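Local coordinates for putative redox protein (PDB 2QL8), which is a putative redox protein of the OsmC/Ohr family that probably reduces organic hydroperoxides or related oxidants through paired cysteines, at residues A62-V67 against K111-E116; V81-I86 against Y92-H97; T58-T63 against Y133-V138; G24-P29 against V34-P39. All coordinates share one frame; numbering follows the deposited sequence.

Interactions 1 and 3 both use helix 48-70, share Ala62 and Thr63, and lie next to each other, joined by a hydrogen bond between Thr114 and Thr137. Their cross-contacts are mainly apolar side-chain packing, buried in interaction 1 and sparser in interaction 3. Interactions 2 and 4 are instead antiparallel hairpins held by backbone hydrogen bonds. Interaction 2 is the longer and supplies strand 91-102, whose His97 bonds to Thr134 and Glu136 of the strand used by interaction 3. The centre of interaction 4 lies about 17 Å from that of the chain, with one flank buried toward the second subunit and an outer flank where Gln35 and a water lie. All four contacts touch the second subunit.

Interaction 1: residues A62-V67 against K111-E116; sequences ATLEAV and KAFTNE. With BEZ (benzoic acid), chain C.
Val67 turns CG1 anti to its backbone N (chi1 169°) while Phe113 sets its ring anti to its own carbonyl carbon (chi1 -74°), and these two rotations bring methyl and ring face together between the helices. CG1 of Val67 lies over the face of the Phe113 ring, 4.1 Å from its centroid, a CH-pi contact displaced toward the rim near CD1. Leu64, one turn earlier, sends CD1 to the root of the same ring, 3.9 Å from Phe113 CB, the two side chains running at about a right angle. One turn after Phe113, the carboxylate of Glu116 packs against the same valine methyl, with Glu116 OE2 3.4 Å from Val67 CG1 in one of two deposited conformers. This is van der Waals packing; the polar partner of OE2 is His71.

The axes of the two short helical segments approach to 9.8 Å and run at 120° to each other, so side chains rather than backbones fill the interface. Ala62, Thr63 and Ala66 of helix 48-70 line the benzoic acid pocket, where ligand C2 lies 3.7 Å from Ala66 CB; Arg120 and Ala90 of the second subunit also bind the ligand. Helix 107-120 continues the packing through Ile117 on Leu64 and Arg120 on Val67, while Leu64 also reaches Val100 and Val102 of strand 91-102, placing the helix pair against the sheet.

Interaction 2: residues V81-I86 against Y92-H97; sequences VKVAFI and YQFLVH. With BEZ (benzoic acid), chain J; EDO (1,2-ethanediol), chain K.
Strands 81-86 and 92-97 run antiparallel at 161°, with the hydrogen-bonded pairs Lys82-His97, Ala84-Leu95 and Ile86-Gln93 each closed by two backbone bonds. They form a beta hairpin whose first strand also pairs with a strand of the second subunit, carrying the sheet across the dimer interface. On the flank facing helix 48-70, Val83, Phe85, Phe94 and Val96 pack together. Phe85 holds CG anti to its backbone N (chi1 177°), which carries its ring to both Tyr92 and Phe94. Phe85 CD1 comes to the edge of the Phe94 ring, 3.7 Å from Phe94 CE1. Phe85 CZ sits 3.5 Å above one face of Tyr92, the two ring planes inclined at 35°. At its rim Tyr92 meets Ile86 O near CD1, and Tyr92 CD2 is 3.6 Å from the carboxyl carbon C of a benzoic acid. A serine in place of Tyr92 would probably leave Phe85 CZ without that ring face and open a gap beside the benzoic acid. On the reverse flank Ile86 CD1 meets Leu95 CD2 at 3.9 Å, and Ala84 CB faces Leu95 CB. Trp7 of the second subunit packs over Ala84 and Leu95. Gln93, its OE1 bonded to Asn132, donates from NE2 to O1 of a 1,2-ethanediol at 2.9 Å.

Interaction 3: residues T58-T63 against Y133-V138; sequences TCLEAT and YTIETV. With BEZ (benzoic acid), chain C.
Apolar packing between helix and strand rests on Leu60, whose branched end is directed at the sheet. Its CD2 meets CD1 of Ile135 tip to tip at 4.1 Å, since Ile135 holds CG1 anti to its backbone N (chi1 -175°) and stretches toward the helix. The other methyl, Leu60 CD1, lies 4.0 Å from Tyr133 OH, the tyrosine arriving from the opposite direction. That distance is simple packing: the hydroxyl is hydrogen-bonded to Ser124. Ala98 of strand 91-102 touches both Leu60 and Ile135.

Hydrogen bonding around Thr63 is within the helix. Thr63 OG1 donates to Cys59 O at 2.7 Å, from 38° out of the carbonyl plane, and the backbone N of Thr63 donates to the same oxygen at 2.9 Å from the other face. Two donors thus hold one carbonyl, and the OG1 bond fixes the rotation of the side chain. Thr63 OG1 also lies 3.0 Å from C5 of the benzoic acid. A valine in place of Thr63 would probably leave Cys59 O with only the backbone donor of that residue and the benzoic acid without this polar atom beside it.

Cys59 packs on Cys121, which also touches Leu60 and Thr63. A cysteine on a long central helix close to a second one is consistent with the redox pair of OsmC/Ohr proteins, here on helix 48-70, which lies over the sheet of strands 77-88, 91-102 and 133-137.

Interaction 4: residues G24-P29 against V34-P39; sequences GHAYIP and VQTSSP
His25 and Gln35 face each other on one flank of a short beta hairpin, strands 24-27 and 33-36, while Ala26, Val34 and Thr36 occupy the other. The imidazole leans across the neighbouring strand so that His25 CD2 lies 3.6 Å from Gln35 CA, oblique to the ring; its ND1 is hydrogen-bonded to Glu20. Behind the sheet, Ala26 CB has two methyls on one side of it, across the strand, 4.2 Å from Thr36 CG2 and 4.3 Å from Val34 CG2. Thr36 swings OG1 between its backbone N and carbonyl carbon (chi1 62°), which presses the hydroxyl against the Gly24 backbone, 3.2 Å from Gly24 C. This flank turns toward the second subunit, where Thr58 of that chain packs on Ala26 and Leu32 of that chain on Val34.

Ala26 and Val34 exchange hydrogen bonds whose donors lie nearly along the C=O axis of each acceptor, whereas at Gly24 and Thr36 both donors stand well above the carbonyl planes, 52° for Thr36 N at Gly24 O. Gln35 extends with CG anti to its backbone N (chi1 -176°), and a water bridges its amide to the other strand, donating to Gly24 O at 2.9 Å and accepting from Gln35 NE2 at 3.0 Å.

Interaction 1: residues A62-V67 against K111-E116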
loop_
_atom_site.group_PDB
_atom_site.type_symbol
_atom_site.label_atom_id
_atom_site.label_comp_id
_atom_site.label_asym_id
_atom_site.label_seq_id
_atom_site.Cartn_x
_atom_site.Cartn_y
_atom_site.Cartn_z
ATOM N N ALA A 62 13.754 -2.733 -2.616
ATOM C CA ALA A 62 13.997 -3.930 -3.457
ATOM C C ALA A 62 14.429 -3.524 -4.849
ATOM O O ALA A 62 15.333 -4.125 -5.461
ATOM C CB ALA A 62 12.758 -4.833 -3.532
ATOM N N THR A 63 13.766 -2.505 -5.385
ATOM C CA THR A 63 14.095 -2.032 -6.730
ATOM C C THR A 63 15.525 -1.451 -6.746
ATOM O O THR A 63 16.307 -1.722 -7.655
ATOM C CB THR A 63 13.076 -0.983 -7.269
ATOM O OG1 THR A 63 11.749 -1.452 -7.082
ATOM C CG2 THR A 63 13.312 -0.622 -8.753
ATOM N N LEU A 64 15.836 -0.699 -5.699
ATOM C CA LEU A 64 17.148 -0.065 -5.548
ATOM C C LEU A 64 18.240 -1.139 -5.450
ATOM O O LEU A 64 19.280 -1.028 -6.079
ATOM C CB LEU A 64 17.163 0.833 -4.312
ATOM C CG LEU A 64 18.443 1.636 -4.021
ATOM C CD1 LEU A 64 18.886 2.440 -5.232
ATOM C CD2 LEU A 64 18.178 2.515 -2.746
ATOM N N GLU A 65 17.974 -2.204 -4.705
ATOM C CA GLU A 65 18.923 -3.314 -4.575
ATOM C C GLU A 65 19.194 -3.947 -5.945
ATOM O O GLU A 65 20.345 -4.251 -6.305
ATOM C CB GLU A 65 18.430 -4.340 -3.548
ATOM C CG GLU A 65 19.427 -5.445 -3.324
ATOM C CD GLU A 65 19.112 -6.353 -2.137
ATOM O OE1 GLU A 65 18.021 -6.269 -1.587
ATOM O OE2 GLU A 65 20.006 -7.170 -1.774
ATOM N N ALA A 66 18.151 -4.106 -6.751
ATOM C CA ALA A 66 18.294 -4.652 -8.120
ATOM C C ALA A 66 19.152 -3.735 -9.002
ATOM O O ALA A 66 20.059 -4.193 -9.707
ATOM C CB ALA A 66 16.903 -4.922 -8.787
ATOM N N VAL A 67 18.907 -2.427 -8.919
ATOM C CA VAL A 67 19.686 -1.424 -9.650
ATOM C C VAL A 67 21.158 -1.429 -9.232
ATOM O O VAL A 67 22.053 -1.457 -10.080
ATOM C CB VAL A 67 19.042 -0.013 -9.580
ATOM C CG1 VAL A 67 20.003 1.085 -10.105
ATOM C CG2 VAL A 67 17.686 -0.009 -10.317
ATOM N N LYS A 111 21.143 10.210 -7.133
ATOM C CA LYS A 111 20.024 10.822 -7.866
ATOM C C LYS A 111 19.643 10.005 -9.091
ATOM O O LYS A 111 18.467 9.765 -9.344
ATOM C CB LYS A 111 20.290 12.267 -8.289
ATOM C CG LYS A 111 20.419 13.230 -7.136
ATOM C CD LYS A 111 20.393 14.669 -7.602
ATOM C CE LYS A 111 21.686 15.117 -8.220
ATOM N NZ LYS A 111 21.539 16.448 -8.899
ATOM N N ALA A 112 20.630 9.543 -9.852
ATOM C CA ALA A 112 20.396 8.729 -11.026
ATOM C C ALA A 112 19.692 7.438 -10.618
ATOM O O ALA A 112 18.752 6.999 -11.293
ATOM C CB ALA A 112 21.719 8.450 -11.745
ATOM N N PHE A 113 20.157 6.818 -9.535
ATOM C CA PHE A 113 19.535 5.554 -9.073
ATOM C C PHE A 113 18.101 5.832 -8.634
ATOM O O PHE A 113 17.228 4.981 -8.814
ATOM C CB PHE A 113 20.326 4.927 -7.923
ATOM C CG PHE A 113 21.620 4.286 -8.326
ATOM C CD1 PHE A 113 22.122 4.325 -9.617
ATOM C CD2 PHE A 113 22.338 3.611 -7.353
ATOM C CE1 PHE A 113 23.341 3.691 -9.898
ATOM C CE2 PHE A 113 23.566 2.977 -7.647
ATOM C CZ PHE A 113 24.029 3.004 -8.921
ATOM N N THR A 114 17.865 6.987 -8.014
ATOM C CA THR A 114 16.495 7.354 -7.560
ATOM C C THR A 114 15.566 7.482 -8.756
ATOM O O THR A 114 14.442 6.984 -8.721
ATOM C CB THR A 114 16.491 8.627 -6.668
ATOM O OG1 THR A 114 17.391 8.453 -5.567
ATOM C CG2 THR A 114 15.102 8.948 -6.144
ATOM N N ASN A 115 16.027 8.141 -9.817
ATOM C CA ASN A 115 15.258 8.247 -11.041
ATOM C C ASN A 115 14.952 6.856 -11.617
ATOM O O ASN A 115 13.818 6.623 -12.107
ATOM C CB ASN A 115 15.947 9.128 -12.096
ATOM C CG ASN A 115 16.078 10.573 -11.674
ATOM O OD1 ASN A 115 15.340 11.067 -10.821
ATOM N ND2 ASN A 115 17.022 11.291 -12.307
ATOM N N GLU A 116 15.954 5.967 -11.609
ATOM C CA GLU A 116 15.808 4.607 -12.134
ATOM C C GLU A 116 14.703 3.874 -11.370
ATOM O O GLU A 116 13.838 3.239 -11.960
ATOM C CB GLU A 116 17.105 3.769 -12.010
ATOM C CG GLU A 116 18.162 3.961 -13.138
ATOM C CD GLU A 116 19.177 2.829 -13.161
ATOM O OE1 GLU A 116 18.820 1.656 -13.486
ATOM O OE2 GLU A 116 20.330 3.117 -12.799
HETATM C C BEZ C . 13.114 -4.396 -11.366
HETATM O O1 BEZ C . 13.870 -5.204 -12.023
HETATM O O2 BEZ C . 12.692 -3.435 -11.882
HETATM C C1 BEZ C . 12.645 -4.651 -9.974
HETATM C C2 BEZ C . 13.326 -5.628 -9.227
HETATM C C3 BEZ C . 12.901 -5.897 -7.927
HETATM C C4 BEZ C . 11.810 -5.193 -7.398
HETATM C C5 BEZ C . 11.140 -4.227 -8.163
HETATM C C6 BEZ C . 11.532 -3.924 -9.426
#

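Interaction 2: residues V81-I86 against Y92-H97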
loop_
_atom_site.group_PDB
_atom_site.type_symbol
_atom_site.label_atom_id
_atom_site.label_comp_id
_atom_site.label_asym_id
_atom_site.label_seq_id
_atom_site.Cartn_x
_atom_site.Cartn_y
_atom_site.Cartn_z
ATOM N N VAL A 81 9.595 6.510 3.733
ATOM C CA VAL A 81 8.390 7.030 3.127
ATOM C C VAL A 81 7.563 7.672 4.233
ATOM O O VAL A 81 7.256 7.024 5.241
ATOM C CB VAL A 81 7.578 5.906 2.397
ATOM C CG1 VAL A 81 6.208 6.416 1.938
ATOM C CG2 VAL A 81 8.410 5.317 1.230
ATOM N N LYS A 82 7.158 8.911 3.972
ATOM C CA LYS A 82 6.218 9.602 4.863
ATOM C C LYS A 82 4.847 9.615 4.205
ATOM O O LYS A 82 4.720 9.858 3.011
ATOM C CB LYS A 82 6.699 11.030 5.155
ATOM C CG LYS A 82 5.881 11.778 6.224
ATOM C CD LYS A 82 6.479 13.165 6.437
ATOM C CE LYS A 82 5.760 13.961 7.526
ATOM N NZ LYS A 82 6.603 15.150 7.917
ATOM N N VAL A 83 3.816 9.312 5.003
ATOM C CA VAL A 83 2.440 9.339 4.508
ATOM C C VAL A 83 1.640 10.259 5.439
ATOM O O VAL A 83 1.719 10.112 6.667
ATOM C CB VAL A 83 1.790 7.923 4.473
ATOM C CG1 VAL A 83 0.346 7.985 3.931
ATOM C CG2 VAL A 83 2.659 6.967 3.635
ATOM N N ALA A 84 0.907 11.184 4.829
ATOM C CA ALA A 84 0.021 12.114 5.529
ATOM C C ALA A 84 -1.450 11.811 5.189
ATOM O O ALA A 84 -1.779 11.494 4.054
ATOM C CB ALA A 84 0.368 13.558 5.160
ATOM N N PHE A 85 -2.309 11.958 6.208
ATOM C CA PHE A 85 -3.753 11.864 6.093
ATOM C C PHE A 85 -4.256 13.312 6.158
ATOM O O PHE A 85 -3.917 14.041 7.117
ATOM C CB PHE A 85 -4.262 11.041 7.285
ATOM C CG PHE A 85 -5.786 10.870 7.387
ATOM C CD1 PHE A 85 -6.584 10.616 6.321
ATOM C CD2 PHE A 85 -6.390 10.965 8.644
ATOM C CE1 PHE A 85 -7.954 10.385 6.470
ATOM C CE2 PHE A 85 -7.743 10.754 8.788
ATOM C CZ PHE A 85 -8.523 10.499 7.700
ATOM N N ILE A 86 -5.021 13.720 5.162
ATOM C CA ILE A 86 -5.535 15.073 5.030
ATOM C C ILE A 86 -7.026 15.083 4.668
ATOM O O ILE A 86 -7.598 14.096 4.182
ATOM C CB ILE A 86 -4.748 15.894 3.964
ATOM C CG1 ILE A 86 -4.990 15.398 2.530
ATOM C CG2 ILE A 86 -3.231 15.887 4.304
ATOM C CD1 ILE A 86 -4.395 16.267 1.440
ATOM N N TYR A 92 -11.344 12.852 2.096
ATOM C CA TYR A 92 -10.043 12.526 2.671
ATOM C C TYR A 92 -9.074 12.061 1.588
ATOM O O TYR A 92 -9.478 11.479 0.562
ATOM C CB TYR A 92 -10.117 11.414 3.710
ATOM C CG TYR A 92 -10.845 11.771 4.987
ATOM C CD1 TYR A 92 -10.375 12.783 5.827
ATOM C CD2 TYR A 92 -12.013 11.112 5.341
ATOM C CE1 TYR A 92 -11.042 13.092 6.994
ATOM C CE2 TYR A 92 -12.676 11.421 6.500
ATOM C CZ TYR A 92 -12.195 12.409 7.341
ATOM O OH TYR A 92 -12.899 12.754 8.502
ATOM N N GLN A 93 -7.802 12.369 1.813
ATOM C CA GLN A 93 -6.740 11.902 0.915
ATOM C C GLN A 93 -5.519 11.494 1.719
ATOM O O GLN A 93 -5.380 11.882 2.879
ATOM C CB GLN A 93 -6.329 12.978 -0.067
ATOM C CG GLN A 93 -7.400 13.484 -0.978
ATOM C CD GLN A 93 -6.871 14.498 -1.939
ATOM O OE1 GLN A 93 -6.138 14.149 -2.865
ATOM N NE2 GLN A 93 -7.209 15.766 -1.729
ATOM N N PHE A 94 -4.632 10.713 1.073
ATOM C CA PHE A 94 -3.288 10.481 1.567
ATOM C C PHE A 94 -2.292 11.204 0.648
ATOM O O PHE A 94 -2.459 11.236 -0.590
ATOM C CB PHE A 94 -2.913 8.998 1.572
ATOM C CG PHE A 94 -3.647 8.144 2.559
ATOM C CD1 PHE A 94 -4.544 8.650 3.506
ATOM C CD2 PHE A 94 -3.447 6.782 2.535
ATOM C CE1 PHE A 94 -5.179 7.807 4.379
ATOM C CE2 PHE A 94 -4.134 5.934 3.410
ATOM C CZ PHE A 94 -5.009 6.473 4.313
ATOM N N LEU A 95 -1.247 11.746 1.272
ATOM C CA LEU A 95 -0.059 12.251 0.558
ATOM C C LEU A 95 1.098 11.327 0.872
ATOM O O LEU A 95 1.209 10.822 1.981
ATOM C CB LEU A 95 0.315 13.668 1.025
ATOM C CG LEU A 95 -0.785 14.738 0.915
ATOM C CD1 LEU A 95 -0.255 16.022 1.605
ATOM C CD2 LEU A 95 -1.281 15.018 -0.494
ATOM N N VAL A 96 1.963 11.099 -0.122
ATOM C CA VAL A 96 3.064 10.167 0.023
ATOM C C VAL A 96 4.369 10.823 -0.473
ATOM O O VAL A 96 4.419 11.394 -1.581
ATOM C CB VAL A 96 2.825 8.894 -0.827
ATOM C CG1 VAL A 96 4.012 7.907 -0.671
ATOM C CG2 VAL A 96 1.442 8.242 -0.481
ATOM N N HIS A 97 5.380 10.797 0.378
ATOM C CA HIS A 97 6.687 11.377 0.035
ATOM C C HIS A 97 7.801 10.386 0.354
ATOM O O HIS A 97 7.965 9.993 1.526
ATOM C CB HIS A 97 6.935 12.695 0.787
ATOM C CG HIS A 97 8.231 13.327 0.386
ATOM N ND1 HIS A 97 8.427 13.876 -0.864
ATOM C CD2 HIS A 97 9.393 13.476 1.064
ATOM C CE1 HIS A 97 9.665 14.354 -0.930
ATOM N NE2 HIS A 97 10.272 14.105 0.217
HETATM C C BEZ J . -14.855 9.042 4.691
HETATM O O1 BEZ J . -14.861 9.242 3.590
HETATM O O2 BEZ J . -15.666 9.722 5.456
HETATM C C1 BEZ J . -13.900 8.034 5.199
HETATM C C2 BEZ J . -12.851 7.498 4.331
HETATM C C3 BEZ J . -11.977 6.647 4.930
HETATM C C4 BEZ J . -12.135 6.222 6.281
HETATM C C5 BEZ J . -13.190 6.708 7.101
HETATM C C6 BEZ J . -14.080 7.632 6.552
HETATM C C1 EDO K . -6.833 19.184 -3.180
HETATM O O1 EDO K . -6.066 17.994 -3.144
HETATM C C2 EDO K . -7.269 19.307 -4.606
HETATM O O2 EDO K . -6.614 18.244 -5.293
#

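Interaction 3: residues T58-T63 against Y133-V138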
loop_
_atom_site.group_PDB
_atom_site.type_symbol
_atom_site.label_atom_id
_atom_site.label_comp_id
_atom_site.label_asym_id
_atom_site.label_seq_id
_atom_site.Cartn_x
_atom_site.Cartn_y
_atom_site.Cartn_z
ATOM N N THR A 58 9.484 -0.732 1.077
ATOM C CA THR A 58 10.023 -2.059 0.769
ATOM C C THR A 58 10.200 -2.254 -0.722
ATOM O O THR A 58 11.227 -2.809 -1.165
ATOM C CB THR A 58 9.148 -3.164 1.414
ATOM O OG1 THR A 58 9.132 -2.962 2.835
ATOM C CG2 THR A 58 9.648 -4.563 1.094
ATOM N N CYS A 59 9.201 -1.814 -1.494
ATOM C CA CYS A 59 9.279 -1.976 -2.939
ATOM C C CYS A 59 10.409 -1.122 -3.556
ATOM O O CYS A 59 11.204 -1.604 -4.406
ATOM C CB CYS A 59 7.950 -1.651 -3.600
ATOM S SG CYS A 59 7.751 -2.315 -5.249
ATOM N N LEU A 60 10.511 0.120 -3.098
ATOM C CA LEU A 60 11.559 0.991 -3.573
ATOM C C LEU A 60 12.934 0.424 -3.226
ATOM O O LEU A 60 13.860 0.433 -4.052
ATOM C CB LEU A 60 11.411 2.407 -3.030
ATOM C CG LEU A 60 10.417 3.322 -3.751
ATOM C CD1 LEU A 60 10.085 4.582 -2.859
ATOM C CD2 LEU A 60 10.836 3.693 -5.187
ATOM N N GLU A 61 13.059 -0.069 -1.991
ATOM C CA GLU A 61 14.321 -0.609 -1.506
ATOM C C GLU A 61 14.722 -1.858 -2.326
ATOM O O GLU A 61 15.897 -2.030 -2.695
ATOM C CB GLU A 61 14.237 -0.892 -0.006
ATOM C CG GLU A 61 15.545 -1.475 0.621
ATOM C CD GLU A 61 16.652 -0.458 0.823
ATOM O OE1 GLU A 61 16.630 0.622 0.180
ATOM O OE2 GLU A 61 17.562 -0.804 1.650
ATOM N N ALA A 62 13.754 -2.733 -2.616
ATOM C CA ALA A 62 13.997 -3.930 -3.457
ATOM C C ALA A 62 14.429 -3.524 -4.849
ATOM O O ALA A 62 15.333 -4.125 -5.461
ATOM C CB ALA A 62 12.758 -4.833 -3.532
ATOM N N THR A 63 13.766 -2.505 -5.385
ATOM C CA THR A 63 14.095 -2.032 -6.730
ATOM C C THR A 63 15.525 -1.451 -6.746
ATOM O O THR A 63 16.307 -1.722 -7.655
ATOM C CB THR A 63 13.076 -0.983 -7.269
ATOM O OG1 THR A 63 11.749 -1.452 -7.082
ATOM C CG2 THR A 63 13.312 -0.622 -8.753
ATOM N N TYR A 133 2.017 12.039 -4.849
ATOM C CA TYR A 133 3.249 11.313 -4.586
ATOM C C TYR A 133 4.447 12.070 -5.126
ATOM O O TYR A 133 4.478 12.422 -6.302
ATOM C CB TYR A 133 3.150 9.950 -5.286
ATOM C CG TYR A 133 4.424 9.120 -5.280
ATOM C CD1 TYR A 133 5.187 8.941 -4.145
ATOM C CD2 TYR A 133 4.808 8.464 -6.438
ATOM C CE1 TYR A 133 6.344 8.150 -4.169
ATOM C CE2 TYR A 133 5.942 7.713 -6.478
ATOM C CZ TYR A 133 6.717 7.550 -5.364
ATOM O OH TYR A 133 7.853 6.749 -5.411
ATOM N N THR A 134 5.421 12.234 -4.247
ATOM C CA THR A 134 6.719 12.842 -4.566
ATOM C C THR A 134 7.852 11.971 -4.050
ATOM O O THR A 134 7.692 11.199 -3.100
ATOM C CB THR A 134 6.798 14.283 -3.962
ATOM O OG1 THR A 134 6.433 14.250 -2.583
ATOM C CG2 THR A 134 5.866 15.219 -4.715
ATOM N N ILE A 135 9.033 12.135 -4.673
ATOM C CA ILE A 135 10.202 11.371 -4.325
ATOM C C ILE A 135 11.427 12.284 -4.447
ATOM O O ILE A 135 11.488 13.109 -5.368
ATOM C CB ILE A 135 10.327 10.060 -5.192
ATOM C CG1 ILE A 135 11.493 9.207 -4.733
ATOM C CG2 ILE A 135 10.380 10.369 -6.675
ATOM C CD1 ILE A 135 11.477 7.778 -5.291
ATOM N N GLU A 136 12.370 12.099 -3.546
ATOM C CA GLU A 136 13.610 12.868 -3.567
ATOM C C GLU A 136 14.781 12.004 -3.094
ATOM O O GLU A 136 14.608 11.020 -2.399
ATOM C CB GLU A 136 13.484 14.123 -2.702
ATOM C CG GLU A 136 13.454 13.839 -1.269
ATOM C CD GLU A 136 13.520 15.105 -0.376
ATOM O OE1 GLU A 136 14.237 16.084 -0.689
ATOM O OE2 GLU A 136 12.880 15.089 0.675
ATOM N N THR A 137 15.996 12.461 -3.436
ATOM C CA THR A 137 17.242 11.872 -3.012
ATOM C C THR A 137 17.788 12.720 -1.887
ATOM O O THR A 137 17.773 13.935 -1.977
ATOM C CB THR A 137 18.255 11.850 -4.184
ATOM O OG1 THR A 137 17.638 11.242 -5.334
ATOM C CG2 THR A 137 19.518 11.104 -3.772
ATOM N N VAL A 138 18.246 12.042 -0.847
ATOM C CA VAL A 138 18.826 12.666 0.336
ATOM C C VAL A 138 20.154 12.016 0.689
ATOM O O VAL A 138 20.474 10.916 0.258
ATOM C CB VAL A 138 17.847 12.595 1.529
ATOM C CG1 VAL A 138 16.533 13.286 1.149
ATOM C CG2 VAL A 138 17.649 11.130 2.006
HETATM C C BEZ C . 13.114 -4.396 -11.366
HETATM O O1 BEZ C . 13.870 -5.204 -12.023
HETATM O O2 BEZ C . 12.692 -3.435 -11.882
HETATM C C1 BEZ C . 12.645 -4.651 -9.974
HETATM C C2 BEZ C . 13.326 -5.628 -9.227
HETATM C C3 BEZ C . 12.901 -5.897 -7.927
HETATM C C4 BEZ C . 11.810 -5.193 -7.398
HETATM C C5 BEZ C . 11.140 -4.227 -8.163
HETATM C C6 BEZ C . 11.532 -3.924 -9.426
#

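Interaction 4: residues G24-P29 against V34-P39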
loop_
_atom_site.group_PDB
_atom_site.type_symbol
_atom_site.label_atom_id
_atom_site.label_comp_id
_atom_site.label_asym_id
_atom_site.label_seq_id
_atom_site.Cartn_x
_atom_site.Cartn_y
_atom_site.Cartn_z
ATOM N N GLY A 24 -9.564 -3.126 14.893
ATOM C CA GLY A 24 -9.645 -4.507 14.458
ATOM C C GLY A 24 -8.320 -5.093 14.035
ATOM O O GLY A 24 -7.329 -4.984 14.748
ATOM N N HIS A 25 -8.352 -5.774 12.890
ATOM C CA HIS A 25 -7.201 -6.456 12.323
ATOM C C HIS A 25 -7.380 -6.539 10.827
ATOM O O HIS A 25 -8.491 -6.437 10.313
ATOM C CB HIS A 25 -7.045 -7.875 12.847
ATOM C CG HIS A 25 -7.002 -7.976 14.338
ATOM N ND1 HIS A 25 -8.144 -7.923 15.123
ATOM C CD2 HIS A 25 -5.962 -8.154 15.188
ATOM C CE1 HIS A 25 -7.790 -8.030 16.397
ATOM N NE2 HIS A 25 -6.476 -8.186 16.464
ATOM N N ALA A 26 -6.258 -6.768 10.161
ATOM C CA ALA A 26 -6.218 -7.097 8.730
ATOM C C ALA A 26 -5.241 -8.250 8.610
ATOM O O ALA A 26 -4.304 -8.358 9.414
ATOM C CB ALA A 26 -5.744 -5.893 7.898
ATOM N N TYR A 27 -5.477 -9.138 7.651
ATOM C CA TYR A 27 -4.606 -10.286 7.502
ATOM C C TYR A 27 -4.497 -10.814 6.098
ATOM O O TYR A 27 -5.346 -10.642 5.272
ATOM C CB TYR A 27 -5.058 -11.426 8.429
ATOM C CG TYR A 27 -6.441 -11.979 8.114
ATOM C CD1 TYR A 27 -7.568 -11.363 8.596
ATOM C CD2 TYR A 27 -6.598 -13.107 7.319
ATOM C CE1 TYR A 27 -8.839 -11.884 8.314
ATOM C CE2 TYR A 27 -7.832 -13.608 7.024
ATOM C CZ TYR A 27 -8.963 -12.994 7.539
ATOM O OH TYR A 27 -10.217 -13.552 7.258
ATOM N N ILE A 28 -3.367 -11.460 5.885
ATOM C CA ILE A 28 -3.109 -12.269 4.701
ATOM C C ILE A 28 -3.537 -13.692 5.066
ATOM O O ILE A 28 -2.993 -14.275 6.000
ATOM C CB ILE A 28 -1.591 -12.286 4.356
ATOM C CG1 ILE A 28 -1.013 -10.864 4.206
ATOM C CG2 ILE A 28 -1.300 -13.144 3.120
ATOM C CD1 ILE A 28 -1.741 -9.992 3.179
ATOM N N PRO A 29 -4.519 -14.242 4.350
ATOM C CA PRO A 29 -4.902 -15.641 4.632
ATOM C C PRO A 29 -3.671 -16.533 4.503
ATOM O O PRO A 29 -2.956 -16.451 3.492
ATOM C CB PRO A 29 -5.932 -15.935 3.544
ATOM C CG PRO A 29 -6.569 -14.616 3.278
ATOM C CD PRO A 29 -5.413 -13.626 3.356
ATOM N N VAL A 34 -2.136 -8.368 11.315
ATOM C CA VAL A 34 -1.768 -7.174 12.033
ATOM C C VAL A 34 -3.004 -6.599 12.766
ATOM O O VAL A 34 -4.103 -6.587 12.229
ATOM C CB VAL A 34 -1.098 -6.085 11.125
ATOM C CG1 VAL A 34 0.275 -6.612 10.623
ATOM C CG2 VAL A 34 -2.026 -5.679 9.965
ATOM N N GLN A 35 -2.784 -6.102 13.988
ATOM C CA GLN A 35 -3.777 -5.302 14.668
ATOM C C GLN A 35 -3.844 -3.924 14.028
ATOM O O GLN A 35 -2.812 -3.319 13.733
ATOM C CB GLN A 35 -3.417 -5.173 16.154
ATOM C CG GLN A 35 -4.455 -4.434 16.923
ATOM C CD GLN A 35 -4.181 -4.370 18.394
ATOM O OE1 GLN A 35 -3.024 -4.341 18.846
ATOM N NE2 GLN A 35 -5.260 -4.305 19.166
ATOM N N THR A 36 -5.064 -3.434 13.825
ATOM C CA THR A 36 -5.300 -2.140 13.250
ATOM C C THR A 36 -6.139 -1.256 14.209
ATOM O O THR A 36 -6.898 -1.755 15.040
ATOM C CB THR A 36 -6.013 -2.258 11.863
ATOM O OG1 THR A 36 -7.294 -2.876 12.007
ATOM C CG2 THR A 36 -5.137 -3.026 10.855
ATOM N N SER A 37 -6.011 0.051 14.027
ATOM C CA SER A 37 -6.777 1.036 14.779
ATOM C C SER A 37 -6.754 2.367 14.059
ATOM O O SER A 37 -5.957 2.605 13.145
ATOM C CB SER A 37 -6.244 1.196 16.214
ATOM O OG SER A 37 -4.915 1.676 16.260
ATOM N N SER A 38 -7.674 3.251 14.439
ATOM C CA SER A 38 -7.738 4.558 13.826
ATOM C C SER A 38 -6.440 5.293 14.080
ATOM O O SER A 38 -5.953 5.308 15.215
ATOM C CB SER A 38 -8.843 5.416 14.445
ATOM O OG SER A 38 -8.806 6.708 13.886
ATOM N N PRO A 39 -5.906 5.970 13.056
ATOM C CA PRO A 39 -4.705 6.780 13.316
ATOM C C PRO A 39 -4.993 7.987 14.224
ATOM O O PRO A 39 -4.049 8.597 14.732
ATOM C CB PRO A 39 -4.286 7.267 11.934
ATOM C CG PRO A 39 -5.522 7.278 11.135
ATOM C CD PRO A 39 -6.333 6.064 11.654
HETATM O O HOH W 1 -7.792 -4.301 17.479
#